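Local structure of putative lipoprotein (Campylobacter jejuni subsp. jejuni, 2G5G) at residues Ser162-Ser176 / Leu190-Arg202. The protein binds heme, two molecules of which stack face to face in its dimer, and probably serves in bacterial heme transport. Sequence-based numbering, arbitrary orientation.
Sequences STTNEVKKQLFDIIS and LDKLVEIQQFKDR. With HEM (protoporphyrin IX containing Fe), chain B.
A helix-helix packing of the ChaN heme-binding domain joins helix 165-176 to helix 190-202, which also meets the heme through Leu193 and Ile196; Val194 is the knob at the centre of the interface. The two segments cross at 115°, their axes 9.1 Å apart. Val194 sits in a hole formed by Lys168, Leu171, Phe172 and Ile175, with its CG2 3.5 Å from Phe172 CA and its other methyl, CG1, over the backbone carbonyl of Lys168 and the CB of Leu171. With CG anti to the backbone N (chi1 -169°), the Phe172 ring reaches along the neighbouring helix: CE1 lies 3.6 Å from Leu190 CB, and the carboxylate atom OD1 of Asp191 comes to the ring edge near its plane. Leu190 CD1 wedges between the Phe172 ring and Ser176 CB, while CD2 packs on the backbone of Ser176 and on Ile175 CG2; the Ser176 hydroxyl is hydrogen-bonded to the carbonyl of Leu181. Ile175 bears on the next turn, its CG2 3.7 Å from Leu193 CD1. Leu193 CD1 in turn touches the heme methyl CMC at 3.5 Å, which makes Leu193 a direct link between this interface and the porphyrin. At the other end of the contact the packing turns polar. Arg202 folds back at chi2 and chi3 and donates from NH2 to Ser162 OG (2.8 Å), a bent bond tilted 18° from the guanidinium plane. Lys158 O also accepts from NH2, while Asp236 holds the serine hydroxyl. This helix pair, locked by a single knob in a hole, backs the wall of the heme pocket that Leu193 and Ile196 line.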
ATOM      1  N   SER A 162       1.739   3.727 -25.649  1.00 24.18           N
ATOM      2  CA  SER A 162       2.174   3.390 -24.300  1.00 23.73           C
ATOM      3  C   SER A 162       1.042   2.982 -23.357  1.00 24.19           C
ATOM      4  O   SER A 162       1.306   2.393 -22.319  1.00 25.04           O
ATOM      5  CB  SER A 162       2.988   4.544 -23.660  1.00 20.86           C
ATOM      6  OG  SER A 162       2.159   5.658 -23.422  1.00 22.85           O
ATOM      7  N   THR A 163      -0.195   3.292 -23.720  1.00 25.44           N
ATOM      8  CA  THR A 163      -1.335   3.100 -22.794  1.00 27.15           C
ATOM      9  C   THR A 163      -2.388   2.143 -23.343  1.00 28.06           C
ATOM     10  O   THR A 163      -3.532   2.163 -22.894  1.00 29.46           O
ATOM     11  CB  THR A 163      -2.029   4.439 -22.493  1.00 25.54           C
ATOM     12  OG1 THR A 163      -2.288   5.109 -23.729  1.00 27.26           O
ATOM     13  CG2 THR A 163      -1.130   5.318 -21.636  1.00 29.25           C
ATOM     14  N   THR A 164      -2.010   1.316 -24.315  1.00 29.27           N
ATOM     15  CA  THR A 164      -2.959   0.373 -24.938  1.00 30.15           C
ATOM     16  C   THR A 164      -3.455  -0.637 -23.925  1.00 30.73           C
ATOM     17  O   THR A 164      -2.780  -0.910 -22.925  1.00 30.99           O
ATOM     18  CB  THR A 164      -2.317  -0.436 -26.086  1.00 29.17           C
ATOM     19  OG1 THR A 164      -1.318  -1.306 -25.556  1.00 30.02           O
ATOM     20  CG2 THR A 164      -1.706   0.465 -27.137  1.00 29.10           C
ATOM     21  N   ASN A 165      -4.623  -1.235 -24.194  1.00 32.11           N
ATOM     22  CA  ASN A 165      -5.140  -2.279 -23.311  1.00 32.25           C
ATOM     23  C   ASN A 165      -4.182  -3.433 -23.229  1.00 31.84           C
ATOM     24  O   ASN A 165      -4.058  -4.058 -22.185  1.00 31.42           O
ATOM     25  CB  ASN A 165      -6.518  -2.779 -23.770  1.00 33.57           C
ATOM     26  CG  ASN A 165      -7.537  -1.681 -23.814  1.00 35.80           C
ATOM     27  OD1 ASN A 165      -7.561  -0.807 -22.945  1.00 41.47           O
ATOM     28  ND2 ASN A 165      -8.385  -1.700 -24.837  1.00 40.76           N
ATOM     29  N   GLU A 166      -3.505  -3.705 -24.346  1.00 31.07           N
ATOM     30  CA  GLU A 166      -2.565  -4.809 -24.438  1.00 32.07           C
ATOM     31  C   GLU A 166      -1.404  -4.582 -23.469  1.00 29.85           C
ATOM     32  O   GLU A 166      -1.021  -5.471 -22.729  1.00 29.67           O
ATOM     33  CB  GLU A 166      -2.063  -4.923 -25.886  1.00 31.70           C
ATOM     34  CG  GLU A 166      -1.228  -6.153 -26.218  1.00 36.46           C
ATOM     35  CD  GLU A 166      -0.605  -6.117 -27.637  1.00 36.41           C
ATOM     36  OE1 GLU A 166      -1.032  -5.296 -28.489  1.00 44.22           O
ATOM     37  OE2 GLU A 166       0.316  -6.925 -27.901  1.00 42.51           O
ATOM     38  N   VAL A 167      -0.830  -3.384 -23.488  1.00 29.76           N
ATOM     39  CA  VAL A 167       0.230  -3.032 -22.519  1.00 27.79           C
ATOM     40  C   VAL A 167      -0.251  -3.136 -21.060  1.00 27.59           C
ATOM     41  O   VAL A 167       0.411  -3.779 -20.214  1.00 27.03           O
ATOM     42  CB  VAL A 167       0.790  -1.619 -22.824  1.00 28.53           C
ATOM     43  CG1 VAL A 167       1.695  -1.133 -21.668  1.00 27.25           C
ATOM     44  CG2 VAL A 167       1.555  -1.652 -24.198  1.00 26.10           C
ATOM     45  N   LYS A 168      -1.392  -2.507 -20.782  1.00 27.91           N
ATOM     46  CA  LYS A 168      -1.999  -2.528 -19.438  1.00 29.88           C
ATOM     47  C   LYS A 168      -2.283  -3.927 -18.929  1.00 29.90           C
ATOM     48  O   LYS A 168      -2.065  -4.205 -17.762  1.00 29.48           O
ATOM     49  CB  LYS A 168      -3.267  -1.681 -19.380  1.00 28.59           C
ATOM     50  CG  LYS A 168      -3.002  -0.206 -19.358  1.00 31.40           C
ATOM     51  CD  LYS A 168      -4.293   0.566 -19.454  1.00 35.26           C
ATOM     52  CE  LYS A 168      -4.026   2.052 -19.268  1.00 36.00           C
ATOM     53  NZ  LYS A 168      -5.027   2.860 -20.016  1.00 40.12           N
ATOM     54  N   LYS A 169      -2.774  -4.805 -19.807  1.00 31.84           N
ATOM     55  CA  LYS A 169      -3.041  -6.210 -19.415  1.00 32.20           C
ATOM     56  C   LYS A 169      -1.747  -6.965 -19.143  1.00 32.10           C
ATOM     57  O   LYS A 169      -1.671  -7.759 -18.205  1.00 32.09           O
ATOM     58  CB  LYS A 169      -3.845  -6.942 -20.494  1.00 33.16           C
ATOM     59  CG  LYS A 169      -4.518  -8.213 -19.975  1.00 35.53           C
ATOM     60  CD  LYS A 169      -3.676  -9.439 -20.250  1.00 40.23           C
ATOM     61  CE  LYS A 169      -4.539 -10.734 -20.221  1.00 41.16           C
ATOM     62  NZ  LYS A 169      -5.638 -10.670 -19.201  1.00 42.68           N
ATOM     63  N   GLN A 170      -0.714  -6.723 -19.953  1.00 31.44           N
ATOM     64  CA  GLN A 170       0.574  -7.358 -19.685  1.00 30.83           C
ATOM     65  C   GLN A 170       1.096  -6.912 -18.331  1.00 29.91           C
ATOM     66  O   GLN A 170       1.642  -7.714 -17.594  1.00 29.31           O
ATOM     67  CB  GLN A 170       1.620  -7.067 -20.767  1.00 30.89           C
ATOM     68  CG  GLN A 170       1.356  -7.751 -22.114  1.00 31.61           C
ATOM     69  CD  GLN A 170       2.302  -7.245 -23.204  1.00 31.67           C
ATOM     70  OE1 GLN A 170       1.957  -6.351 -23.975  1.00 34.07           O
ATOM     71  NE2 GLN A 170       3.499  -7.809 -23.255  1.00 32.02           N
ATOM     72  N   LEU A 171       0.948  -5.619 -18.031  1.00 30.19           N
ATOM     73  CA  LEU A 171       1.364  -5.080 -16.745  1.00 30.34           C
ATOM     74  C   LEU A 171       0.512  -5.666 -15.601  1.00 31.44           C
ATOM     75  O   LEU A 171       1.027  -5.977 -14.535  1.00 31.60           O
ATOM     76  CB  LEU A 171       1.276  -3.546 -16.758  1.00 29.47           C
ATOM     77  CG  LEU A 171       2.483  -2.799 -17.393  1.00 29.15           C
ATOM     78  CD1 LEU A 171       2.226  -1.302 -17.401  1.00 26.86           C
ATOM     79  CD2 LEU A 171       3.806  -3.107 -16.700  1.00 27.56           C
ATOM     80  N   PHE A 172      -0.787  -5.782 -15.840  1.00 32.86           N
ATOM     81  CA  PHE A 172      -1.726  -6.433 -14.894  1.00 34.60           C
ATOM     82  C   PHE A 172      -1.227  -7.811 -14.448  1.00 34.75           C
ATOM     83  O   PHE A 172      -1.096  -8.067 -13.245  1.00 34.36           O
ATOM     84  CB  PHE A 172      -3.096  -6.547 -15.548  1.00 35.71           C
ATOM     85  CG  PHE A 172      -4.201  -6.960 -14.603  1.00 38.06           C
ATOM     86  CD1 PHE A 172      -5.028  -6.000 -14.017  1.00 39.28           C
ATOM     87  CD2 PHE A 172      -4.420  -8.309 -14.308  1.00 40.81           C
ATOM     88  CE1 PHE A 172      -6.057  -6.381 -13.132  1.00 40.70           C
ATOM     89  CE2 PHE A 172      -5.445  -8.703 -13.429  1.00 40.56           C
ATOM     90  CZ  PHE A 172      -6.263  -7.737 -12.845  1.00 39.46           C
ATOM     91  N   ASP A 173      -0.907  -8.674 -15.419  1.00 35.45           N
ATOM     92  CA  ASP A 173      -0.494 -10.064 -15.141  1.00 36.48           C
ATOM     93  C   ASP A 173       0.887 -10.153 -14.528  1.00 36.89           C
ATOM     94  O   ASP A 173       1.171 -11.047 -13.725  1.00 36.51           O
ATOM     95  CB  ASP A 173      -0.512 -10.934 -16.412  1.00 37.57           C
ATOM     96  CG  ASP A 173      -1.879 -11.000 -17.090  1.00 38.38           C
ATOM     97  OD1 ASP A 173      -2.940 -10.756 -16.454  1.00 40.62           O
ATOM     98  OD2 ASP A 173      -1.884 -11.313 -18.294  1.00 42.06           O
ATOM     99  N   ILE A 174       1.776  -9.246 -14.935  1.00 37.11           N
ATOM    100  CA  ILE A 174       3.119  -9.197 -14.350  1.00 36.99           C
ATOM    101  C   ILE A 174       3.058  -8.854 -12.857  1.00 37.44           C
ATOM    102  O   ILE A 174       3.743  -9.462 -12.034  1.00 37.80           O
ATOM    103  CB  ILE A 174       4.008  -8.161 -15.085  1.00 36.69           C
ATOM    104  CG1 ILE A 174       4.510  -8.740 -16.412  1.00 37.97           C
ATOM    105  CG2 ILE A 174       5.189  -7.741 -14.208  1.00 36.87           C
ATOM    106  CD1 ILE A 174       5.123  -7.702 -17.375  1.00 36.51           C
ATOM    107  N   ILE A 175       2.243  -7.860 -12.525  1.00 37.71           N
ATOM    108  CA  ILE A 175       2.148  -7.369 -11.165  1.00 38.11           C
ATOM    109  C   ILE A 175       1.392  -8.390 -10.310  1.00 39.85           C
ATOM    110  O   ILE A 175       1.785  -8.687  -9.172  1.00 39.82           O
ATOM    111  CB  ILE A 175       1.485  -5.976 -11.127  1.00 37.67           C
ATOM    112  CG1 ILE A 175       2.392  -4.939 -11.840  1.00 36.29           C
ATOM    113  CG2 ILE A 175       1.249  -5.538  -9.681  1.00 37.66           C
ATOM    114  CD1 ILE A 175       1.722  -3.587 -12.076  1.00 36.32           C
ATOM    115  N   SER A 176       0.312  -8.930 -10.870  1.00 41.91           N
ATOM    116  CA  SER A 176      -0.431 -10.004 -10.198  1.00 43.75           C
ATOM    117  C   SER A 176       0.513 -11.137  -9.781  1.00 44.56           C
ATOM    118  O   SER A 176       0.513 -11.551  -8.632  1.00 45.02           O
ATOM    119  CB  SER A 176      -1.568 -10.505 -11.088  1.00 43.79           C
ATOM    120  OG  SER A 176      -2.279 -11.559 -10.462  1.00 45.24           O
ATOM    121  N   LEU A 190      -5.022  -4.175  -8.350  1.00 43.22           N
ATOM    122  CA  LEU A 190      -4.105  -4.441  -9.456  1.00 42.39           C
ATOM    123  C   LEU A 190      -4.193  -3.347 -10.517  1.00 41.73           C
ATOM    124  O   LEU A 190      -3.167  -2.945 -11.072  1.00 41.79           O
ATOM    125  CB  LEU A 190      -4.320  -5.836 -10.051  1.00 42.19           C
ATOM    126  CG  LEU A 190      -3.730  -7.015  -9.275  1.00 42.65           C
ATOM    127  CD1 LEU A 190      -4.358  -8.335  -9.744  1.00 41.87           C
ATOM    128  CD2 LEU A 190      -2.204  -7.062  -9.371  1.00 40.98           C
ATOM    129  N   ASP A 191      -5.399  -2.845 -10.767  1.00 40.56           N
ATOM    130  CA  ASP A 191      -5.590  -1.760 -11.715  1.00 40.32           C
ATOM    131  C   ASP A 191      -4.933  -0.463 -11.218  1.00 39.61           C
ATOM    132  O   ASP A 191      -4.506   0.354 -12.028  1.00 39.12           O
ATOM    133  CB  ASP A 191      -7.076  -1.510 -12.003  1.00 40.52           C
ATOM    134  CG  ASP A 191      -7.691  -2.533 -12.986  1.00 42.71           C
ATOM    135  OD1 ASP A 191      -6.954  -3.300 -13.661  1.00 41.93           O
ATOM    136  OD2 ASP A 191      -8.944  -2.561 -13.081  1.00 44.08           O
ATOM    137  N   LYS A 192      -4.868  -0.288  -9.895  1.00 37.96           N
ATOM    138  CA  LYS A 192      -4.219   0.871  -9.298  1.00 36.94           C
ATOM    139  C   LYS A 192      -2.701   0.764  -9.449  1.00 35.55           C
ATOM    140  O   LYS A 192      -2.034   1.752  -9.749  1.00 35.23           O
ATOM    141  CB  LYS A 192      -4.559   0.983  -7.806  1.00 36.74           C
ATOM    142  CG  LYS A 192      -5.890   1.619  -7.474  1.00 38.52           C
ATOM    143  CD  LYS A 192      -5.991   1.778  -5.966  1.00 40.73           C
ATOM    144  CE  LYS A 192      -7.441   1.708  -5.460  1.00 42.89           C
ATOM    145  NZ  LYS A 192      -7.431   1.598  -3.956  1.00 43.05           N
ATOM    146  N   LEU A 193      -2.178  -0.430  -9.205  1.00 33.70           N
ATOM    147  CA  LEU A 193      -0.765  -0.707  -9.341  1.00 33.72           C
ATOM    148  C   LEU A 193      -0.310  -0.598 -10.810  1.00 33.04           C
ATOM    149  O   LEU A 193       0.787  -0.113 -11.076  1.00 32.46           O
ATOM    150  CB  LEU A 193      -0.412  -2.076  -8.751  1.00 33.30           C
ATOM    151  CG  LEU A 193      -0.648  -2.292  -7.246  1.00 34.69           C
ATOM    152  CD1 LEU A 193      -0.024  -3.622  -6.777  1.00 35.46           C
ATOM    153  CD2 LEU A 193      -0.139  -1.134  -6.391  1.00 32.93           C
ATOM    154  N   VAL A 194      -1.162  -1.037 -11.737  1.00 32.56           N
ATOM    155  CA  VAL A 194      -0.897  -0.872 -13.178  1.00 32.73           C
ATOM    156  C   VAL A 194      -0.787   0.607 -13.538  1.00 32.60           C
ATOM    157  O   VAL A 194       0.177   1.006 -14.201  1.00 32.58           O
ATOM    158  CB  VAL A 194      -1.953  -1.567 -14.074  1.00 32.97           C
ATOM    159  CG1 VAL A 194      -1.735  -1.198 -15.544  1.00 31.75           C
ATOM    160  CG2 VAL A 194      -1.892  -3.073 -13.903  1.00 30.89           C
ATOM    161  N   GLU A 195      -1.750   1.415 -13.085  1.00 32.30           N
ATOM    162  CA  GLU A 195      -1.733   2.852 -13.352  1.00 32.94           C
ATOM    163  C   GLU A 195      -0.511   3.546 -12.775  1.00 32.22           C
ATOM    164  O   GLU A 195       0.042   4.451 -13.422  1.00 31.31           O
ATOM    165  CB  GLU A 195      -3.026   3.548 -12.919  1.00 33.41           C
ATOM    166  CG  GLU A 195      -4.204   3.240 -13.866  1.00 37.14           C
ATOM    167  CD  GLU A 195      -3.843   3.400 -15.353  0.80 39.45           C
ATOM    168  OE1 GLU A 195      -3.909   2.407 -16.128  0.80 37.44           O
ATOM    169  OE2 GLU A 195      -3.485   4.534 -15.743  0.80 41.98           O
ATOM    170  N   ILE A 196      -0.077   3.102 -11.592  1.00 31.71           N
ATOM    171  CA  ILE A 196       1.144   3.617 -10.958  1.00 31.35           C
ATOM    172  C   ILE A 196       2.402   3.287 -11.758  1.00 31.54           C
ATOM    173  O   ILE A 196       3.292   4.148 -11.887  1.00 31.82           O
ATOM    174  CB  ILE A 196       1.306   3.125  -9.494  1.00 31.73           C
ATOM    175  CG1 ILE A 196       0.313   3.859  -8.580  1.00 30.77           C
ATOM    176  CG2 ILE A 196       2.726   3.385  -8.958  1.00 32.07           C
ATOM    177  CD1 ILE A 196       0.029   3.088  -7.316  1.00 31.93           C
ATOM    178  N   GLN A 197       2.496   2.049 -12.261  1.00 30.19           N
ATOM    179  CA  GLN A 197       3.615   1.659 -13.163  1.00 28.87           C
ATOM    180  C   GLN A 197       3.631   2.529 -14.411  1.00 27.69           C
ATOM    181  O   GLN A 197       4.689   3.040 -14.817  1.00 28.61           O
ATOM    182  CB  GLN A 197       3.526   0.181 -13.543  1.00 28.81           C
ATOM    183  CG  GLN A 197       4.747  -0.349 -14.256  1.00 29.47           C
ATOM    184  CD  GLN A 197       5.810  -0.920 -13.348  1.00 28.79           C
ATOM    185  OE1 GLN A 197       6.762  -1.576 -13.812  1.00 30.71           O
ATOM    186  NE2 GLN A 197       5.688  -0.670 -12.064  1.00 31.48           N
ATOM    187  N   GLN A 198       2.467   2.708 -15.002  1.00 26.16           N
ATOM    188  CA  GLN A 198       2.293   3.504 -16.219  1.00 27.08           C
ATOM    189  C   GLN A 198       2.748   4.955 -16.009  1.00 27.27           C
ATOM    190  O   GLN A 198       3.458   5.535 -16.854  1.00 26.14           O
ATOM    191  CB  GLN A 198       0.820   3.476 -16.666  1.00 26.00           C
ATOM    192  CG  GLN A 198       0.373   2.132 -17.296  1.00 27.44           C
ATOM    193  CD  GLN A 198       0.332   2.193 -18.806  1.00 27.52           C
ATOM    194  OE1 GLN A 198       1.306   1.834 -19.495  1.00 31.48           O
ATOM    195  NE2 GLN A 198      -0.772   2.675 -19.336  1.00 26.16           N
ATOM    196  N   PHE A 199       2.325   5.533 -14.877  1.00 26.79           N
ATOM    197  CA  PHE A 199       2.767   6.870 -14.476  1.00 27.63           C
ATOM    198  C   PHE A 199       4.273   6.980 -14.216  1.00 26.09           C
ATOM    199  O   PHE A 199       4.868   7.988 -14.603  1.00 26.82           O
ATOM    200  CB  PHE A 199       1.984   7.365 -13.246  1.00 29.31           C
ATOM    201  CG  PHE A 199       0.711   8.101 -13.581  1.00 32.24           C
ATOM    202  CD1 PHE A 199      -0.519   7.431 -13.594  1.00 35.41           C
ATOM    203  CD2 PHE A 199       0.725   9.465 -13.822  1.00 36.31           C
ATOM    204  CE1 PHE A 199      -1.700   8.111 -13.893  1.00 35.35           C
ATOM    205  CE2 PHE A 199      -0.460  10.154 -14.115  1.00 37.29           C
ATOM    206  CZ  PHE A 199      -1.673   9.466 -14.142  1.00 36.39           C
ATOM    207  N   LYS A 200       4.874   5.984 -13.546  1.00 24.70           N
ATOM    208  CA  LYS A 200       6.319   5.938 -13.287  1.00 24.62           C
ATOM    209  C   LYS A 200       7.053   5.939 -14.621  1.00 24.31           C
ATOM    210  O   LYS A 200       8.000   6.693 -14.818  1.00 24.12           O
ATOM    211  CB  LYS A 200       6.732   4.675 -12.514  1.00 23.83           C
ATOM    212  CG  LYS A 200       6.346   4.667 -11.014  1.00 26.33           C
ATOM    213  CD  LYS A 200       6.625   3.320 -10.368  1.00 23.91           C
ATOM    214  CE  LYS A 200       6.593   3.441  -8.826  1.00 27.53           C
ATOM    215  NZ  LYS A 200       6.731   2.088  -8.237  1.00 27.09           N
ATOM    216  N   ASP A 201       6.578   5.110 -15.544  1.00 23.60           N
ATOM    217  CA  ASP A 201       7.168   4.985 -16.887  1.00 23.00           C
ATOM    218  C   ASP A 201       7.107   6.281 -17.687  1.00 22.79           C
ATOM    219  O   ASP A 201       8.082   6.672 -18.340  1.00 21.76           O
ATOM    220  CB  ASP A 201       6.481   3.822 -17.610  1.00 22.98           C
ATOM    221  CG  ASP A 201       6.957   2.478 -17.096  1.00 23.87           C
ATOM    222  OD1 ASP A 201       8.049   2.429 -16.470  1.00 23.85           O
ATOM    223  OD2 ASP A 201       6.244   1.460 -17.287  1.00 23.23           O
ATOM    224  N   ARG A 202       5.986   6.990 -17.556  1.00 21.88           N
ATOM    225  CA  ARG A 202       5.757   8.254 -18.218  1.00 22.71           C
ATOM    226  C   ARG A 202       6.728   9.324 -17.705  1.00 22.72           C
ATOM    227  O   ARG A 202       7.324  10.043 -18.502  1.00 22.27           O
ATOM    228  CB  ARG A 202       4.306   8.707 -18.006  1.00 22.09           C
ATOM    229  CG  ARG A 202       3.925   9.996 -18.724  1.00 24.70           C
ATOM    230  CD  ARG A 202       4.135   9.887 -20.233  1.00 23.30           C
ATOM    231  NE  ARG A 202       3.348   8.831 -20.889  1.00 22.70           N
ATOM    232  CZ  ARG A 202       2.104   8.995 -21.343  1.00 25.26           C
ATOM    233  NH1 ARG A 202       1.470  10.166 -21.203  1.00 26.72           N
ATOM    234  NH2 ARG A 202       1.476   7.988 -21.936  1.00 24.91           N
TER
HETATM  235  CHA HEM B 605      -4.802  -0.443   1.492  1.00 50.73           C
HETATM  236  CHB HEM B 605      -1.703   2.940  -0.234  1.00 50.72           C
HETATM  237  CHC HEM B 605       0.767  -0.407  -2.720  1.00 48.93           C
HETATM  238  CHD HEM B 605      -2.232  -3.817  -0.941  1.00 49.58           C
HETATM  239  C1A HEM B 605      -4.187   0.774   1.220  1.00 51.07           C
HETATM  240  C2A HEM B 605      -4.629   2.083   1.688  1.00 52.83           C
HETATM  241  C3A HEM B 605      -3.771   3.002   1.209  1.00 51.33           C
HETATM  242  C4A HEM B 605      -2.754   2.324   0.431  1.00 50.74           C
HETATM  243  CMA HEM B 605      -3.825   4.529   1.436  1.00 51.84           C
HETATM  244  CAA HEM B 605      -5.880   2.341   2.571  1.00 53.79           C
HETATM  245  CBA HEM B 605      -5.585   2.007   4.035  1.00 57.68           C
HETATM  246  CGA HEM B 605      -6.820   1.612   4.846  1.00 58.75           C
HETATM  247  O1A HEM B 605      -7.967   2.021   4.492  1.00 59.05           O
HETATM  248  O2A HEM B 605      -6.653   0.878   5.865  1.00 57.46           O
HETATM  249  C1B HEM B 605      -0.828   2.371  -1.141  1.00 49.90           C
HETATM  250  C2B HEM B 605       0.066   3.067  -2.058  1.00 49.71           C
HETATM  251  C3B HEM B 605       0.754   2.150  -2.753  1.00 49.32           C
HETATM  252  C4B HEM B 605       0.325   0.829  -2.294  1.00 48.68           C
HETATM  253  CMB HEM B 605       0.186   4.598  -2.207  1.00 49.80           C
HETATM  254  CAB HEM B 605       1.815   2.465  -3.844  1.00 50.31           C
HETATM  255  CBB HEM B 605       2.561   1.495  -4.390  1.00 49.73           C
HETATM  256  C1C HEM B 605       0.182  -1.624  -2.433  1.00 48.53           C
HETATM  257  C2C HEM B 605       0.629  -2.918  -2.917  1.00 49.11           C
HETATM  258  C3C HEM B 605      -0.195  -3.851  -2.420  1.00 49.14           C
HETATM  259  C4C HEM B 605      -1.200  -3.186  -1.607  1.00 49.09           C
HETATM  260  CMC HEM B 605       1.851  -3.158  -3.834  1.00 48.99           C
HETATM  261  CAC HEM B 605      -0.117  -5.379  -2.661  1.00 49.95           C
HETATM  262  CBC HEM B 605       1.003  -6.065  -2.398  1.00 50.86           C
HETATM  263  C1D HEM B 605      -3.207  -3.277  -0.125  1.00 49.31           C
HETATM  264  C2D HEM B 605      -4.232  -4.027   0.571  1.00 49.81           C
HETATM  265  C3D HEM B 605      -5.044  -2.977   1.343  1.00 51.18           C
HETATM  266  C4D HEM B 605      -4.421  -1.698   1.034  1.00 49.81           C
HETATM  267  CMD HEM B 605      -4.451  -5.556   0.538  1.00 49.85           C
HETATM  268  CAD HEM B 605      -6.265  -3.241   2.259  1.00 52.75           C
HETATM  269  CBD HEM B 605      -5.985  -2.638   3.634  1.00 57.43           C
HETATM  270  CGD HEM B 605      -6.084  -3.687   4.716  1.00 60.88           C
HETATM  271  O1D HEM B 605      -5.019  -4.116   5.233  1.00 63.31           O
HETATM  272  O2D HEM B 605      -7.224  -4.093   5.073  1.00 61.06           O
HETATM  273  NA  HEM B 605      -3.042   0.962   0.448  1.00 49.98           N
HETATM  274  NB  HEM B 605      -0.629   1.013  -1.317  1.00 48.53           N
HETATM  275  NC  HEM B 605      -0.935  -1.831  -1.629  1.00 48.41           N
HETATM  276  ND  HEM B 605      -3.362  -1.932   0.175  1.00 48.77           N
HETATM  277 FE   HEM B 605      -2.070  -0.432  -0.759  1.00 46.86          FE